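Local coordinates for protein OBody AM1L10 (Pyrobaculum aerophilum, PDB 4GN3) that is probably an engineered OB-fold binding protein (OBody), a scaffold likely reshaped to recognise a chosen partner, at residues K8-T13 and T23-A28. Residues are numbered along the deposited sequence; the frame is centred on the assembly and turned at random.
Sequences KKTHWT and TEVVVA
Thr10 and Val26 clasp each other where an N-terminal loop of this OB-fold domain crosses the start of strand 24-36, whose other edge pairs with strand 79-88. The tight part is a short exchange of bonds. Val26 O takes two backbone donors, Thr10 N at 2.8 Å and the longer His11 N at 3.2 Å, which reach it from opposite faces of the carbonyl plane. In return Val26 N gives an almost straight bond (178°) to Thr10 OG1, 2.8 Å away. Threonine suits this place because its hydroxyl, turned between its own backbone N and carbonyl carbon (chi1 67°), meets the strand amide while CG2 rests against Val26 CB. The same OG1 lies in the plane of the His11 ring, at its edge, 2.7 Å from ND1 in a hydrogen bond that either could donate. Held so, the imidazole lays one face over Val25 CG1, a CH-pi contact with the methyl 3.8 Å from the ring centroid. An alanine in place of His11 would probably uncover this methyl and leave Thr10 OG1 without its ND1 partner, held by the Val26 amide alone among the bonds described. Branched Val25 suits the junction, since its side chain also packs on Ile101 and Val86 of the barrel. Toward Ala28 the contact loosens and water takes over. The small methyl of Ala28 leaves room for the extended Lys9 chain, whose CB and CD pass Ala28 CB at 4.1 Å. One water joins His11 O to Ala28 N; another accepts from Lys9 NZ and donates to Ala28 O, 2.7 Å from each.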
ATOM      1  N   LYS B   8       5.600 -25.223 -10.951  1.00 31.16           N
ATOM      2  CA  LYS B   8       5.781 -24.874 -12.346  1.00 32.02           C
ATOM      3  C   LYS B   8       4.974 -23.615 -12.662  1.00 30.68           C
ATOM      4  O   LYS B   8       3.814 -23.497 -12.272  1.00 29.31           O
ATOM      5  CB  LYS B   8       5.301 -26.043 -13.215  1.00 34.69           C
ATOM      6  CG  LYS B   8       5.653 -25.965 -14.691  1.00 38.36           C
ATOM      7  CD  LYS B   8       5.210 -27.240 -15.405  1.00 39.83           C
ATOM      8  CE  LYS B   8       5.822 -27.361 -16.791  1.00 41.66           C
ATOM      9  NZ  LYS B   8       5.275 -26.356 -17.746  1.00 42.99           N
ATOM     10  N   LYS B   9       5.610 -22.682 -13.358  1.00 30.23           N
ATOM     11  CA  LYS B   9       4.955 -21.483 -13.878  1.00 29.60           C
ATOM     12  C   LYS B   9       3.699 -21.843 -14.677  1.00 29.03           C
ATOM     13  O   LYS B   9       3.738 -22.713 -15.551  1.00 28.92           O
ATOM     14  CB  LYS B   9       5.952 -20.727 -14.751  1.00 30.47           C
ATOM     15  CG  LYS B   9       5.403 -19.562 -15.553  1.00 30.40           C
ATOM     16  CD  LYS B   9       6.538 -18.961 -16.353  1.00 31.39           C
ATOM     17  CE  LYS B   9       6.057 -17.919 -17.341  1.00 32.02           C
ATOM     18  NZ  LYS B   9       7.235 -17.202 -17.902  1.00 32.73           N
ATOM     19  N   THR B  10       2.581 -21.190 -14.368  1.00 26.83           N
ATOM     20  CA  THR B  10       1.338 -21.446 -15.103  1.00 25.76           C
ATOM     21  C   THR B  10       0.989 -20.306 -16.056  1.00 24.89           C
ATOM     22  O   THR B  10       0.394 -20.530 -17.106  1.00 24.88           O
ATOM     23  CB  THR B  10       0.138 -21.712 -14.160  1.00 25.63           C
ATOM     24  OG1 THR B  10      -0.177 -20.523 -13.430  1.00 24.45           O
ATOM     25  CG2 THR B  10       0.442 -22.849 -13.182  1.00 26.68           C
ATOM     26  N   HIS B  11       1.363 -19.087 -15.681  1.00 23.67           N
ATOM     27  CA  HIS B  11       0.981 -17.890 -16.418  1.00 23.44           C
ATOM     28  C   HIS B  11       2.131 -16.940 -16.551  1.00 22.76           C
ATOM     29  O   HIS B  11       2.886 -16.733 -15.609  1.00 22.57           O
ATOM     30  CB  HIS B  11      -0.163 -17.163 -15.704  1.00 23.27           C
ATOM     31  CG  HIS B  11      -1.471 -17.907 -15.736  1.00 24.16           C
ATOM     32  ND1 HIS B  11      -1.703 -18.987 -14.975  1.00 24.04           N
ATOM     33  CD2 HIS B  11      -2.631 -17.689 -16.475  1.00 25.15           C
ATOM     34  CE1 HIS B  11      -2.941 -19.448 -15.217  1.00 25.12           C
ATOM     35  NE2 HIS B  11      -3.513 -18.647 -16.128  1.00 25.78           N
ATOM     36  N   TRP B  12       2.255 -16.340 -17.726  1.00 22.92           N
ATOM     37  CA  TRP B  12       3.131 -15.194 -17.924  1.00 23.54           C
ATOM     38  C   TRP B  12       2.500 -14.004 -17.271  1.00 22.74           C
ATOM     39  O   TRP B  12       1.280 -13.946 -17.170  1.00 22.47           O
ATOM     40  CB  TRP B  12       3.323 -14.946 -19.408  1.00 24.58           C
ATOM     41  CG  TRP B  12       4.197 -15.990 -20.045  1.00 26.28           C
ATOM     42  CD1 TRP B  12       3.832 -17.275 -20.454  1.00 26.80           C
ATOM     43  CD2 TRP B  12       5.625 -15.882 -20.355  1.00 27.02           C
ATOM     44  NE1 TRP B  12       4.908 -17.940 -20.983  1.00 26.84           N
ATOM     45  CE2 TRP B  12       6.013 -17.164 -20.951  1.00 27.68           C
ATOM     46  CE3 TRP B  12       6.586 -14.886 -20.206  1.00 27.48           C
ATOM     47  CZ2 TRP B  12       7.314 -17.415 -21.368  1.00 28.71           C
ATOM     48  CZ3 TRP B  12       7.892 -15.152 -20.634  1.00 28.28           C
ATOM     49  CH2 TRP B  12       8.243 -16.386 -21.202  1.00 28.12           C
ATOM     50  N   THR B  13       3.304 -13.044 -16.816  1.00 22.44           N
ATOM     51  CA  THR B  13       2.752 -11.905 -16.063  1.00 23.08           C
ATOM     52  C   THR B  13       1.693 -11.141 -16.864  1.00 23.86           C
ATOM     53  O   THR B  13       0.719 -10.649 -16.292  1.00 23.68           O
ATOM     54  CB  THR B  13       3.829 -10.920 -15.546  1.00 22.31           C
ATOM     55  OG1 THR B  13       4.604 -10.410 -16.640  1.00 22.26           O
ATOM     56  CG2 THR B  13       4.736 -11.598 -14.539  1.00 22.27           C
ATOM     57  N   THR B  23      -8.717 -17.218  -9.581  1.00 22.83           N
ATOM     58  CA  THR B  23      -7.933 -18.327 -10.139  1.00 23.05           C
ATOM     59  C   THR B  23      -6.584 -18.428  -9.429  1.00 22.55           C
ATOM     60  O   THR B  23      -5.908 -17.416  -9.217  1.00 20.73           O
ATOM     61  CB  THR B  23      -7.664 -18.126 -11.655  1.00 24.49           C
ATOM     62  OG1 THR B  23      -8.893 -17.881 -12.347  1.00 26.05           O
ATOM     63  CG2 THR B  23      -6.984 -19.344 -12.275  1.00 24.83           C
ATOM     64  N   GLU B  24      -6.192 -19.645  -9.066  1.00 23.23           N
ATOM     65  CA  GLU B  24      -4.840 -19.883  -8.579  1.00 23.39           C
ATOM     66  C   GLU B  24      -3.862 -19.924  -9.747  1.00 23.25           C
ATOM     67  O   GLU B  24      -4.077 -20.636 -10.726  1.00 23.25           O
ATOM     68  CB  GLU B  24      -4.757 -21.179  -7.766  1.00 24.89           C
ATOM     69  CG  GLU B  24      -3.416 -21.340  -7.068  1.00 26.36           C
ATOM     70  CD  GLU B  24      -3.395 -22.512  -6.118  1.00 27.70           C
ATOM     71  OE1 GLU B  24      -3.421 -23.662  -6.593  1.00 29.79           O
ATOM     72  OE2 GLU B  24      -3.335 -22.268  -4.904  1.00 28.95           O
ATOM     73  N   VAL B  25      -2.791 -19.142  -9.639  1.00 22.44           N
ATOM     74  CA  VAL B  25      -1.780 -19.056 -10.688  1.00 21.62           C
ATOM     75  C   VAL B  25      -0.388 -19.199 -10.093  1.00 21.12           C
ATOM     76  O   VAL B  25      -0.186 -18.984  -8.893  1.00 19.79           O
ATOM     77  CB  VAL B  25      -1.846 -17.705 -11.454  1.00 21.48           C
ATOM     78  CG1 VAL B  25      -3.202 -17.536 -12.134  1.00 21.94           C
ATOM     79  CG2 VAL B  25      -1.545 -16.527 -10.526  1.00 20.96           C
ATOM     80  N   VAL B  26       0.563 -19.578 -10.943  1.00 20.99           N
ATOM     81  CA  VAL B  26       1.965 -19.524 -10.576  1.00 21.34           C
ATOM     82  C   VAL B  26       2.675 -18.616 -11.571  1.00 20.82           C
ATOM     83  O   VAL B  26       2.659 -18.878 -12.770  1.00 21.30           O
ATOM     84  CB  VAL B  26       2.622 -20.924 -10.566  1.00 22.18           C
ATOM     85  CG1 VAL B  26       4.091 -20.808 -10.188  1.00 21.86           C
ATOM     86  CG2 VAL B  26       1.894 -21.856  -9.599  1.00 22.31           C
ATOM     87  N   VAL B  27       3.273 -17.537 -11.073  1.00 21.23           N
ATOM     88  CA  VAL B  27       4.085 -16.654 -11.917  1.00 21.79           C
ATOM     89  C   VAL B  27       5.566 -16.831 -11.574  1.00 22.15           C
ATOM     90  O   VAL B  27       5.907 -17.223 -10.459  1.00 22.44           O
ATOM     91  CB  VAL B  27       3.667 -15.165 -11.807  1.00 21.64           C
ATOM     92  CG1 VAL B  27       2.257 -14.960 -12.357  1.00 21.84           C
ATOM     93  CG2 VAL B  27       3.759 -14.674 -10.366  1.00 21.69           C
ATOM     94  N   ALA B  28       6.431 -16.568 -12.548  1.00 22.63           N
ATOM     95  CA  ALA B  28       7.874 -16.708 -12.359  1.00 23.26           C
ATOM     96  C   ALA B  28       8.604 -15.631 -13.131  1.00 22.34           C
ATOM     97  O   ALA B  28       8.301 -15.374 -14.289  1.00 22.76           O
ATOM     98  CB  ALA B  28       8.346 -18.093 -12.798  1.00 24.05           C
TER
HETATM   99  O   HOH W   1       9.430 -16.396 -16.509  1.00 35.64           O
HETATM  100  O   HOH W   2       5.164 -15.511 -14.925  1.00 22.33           O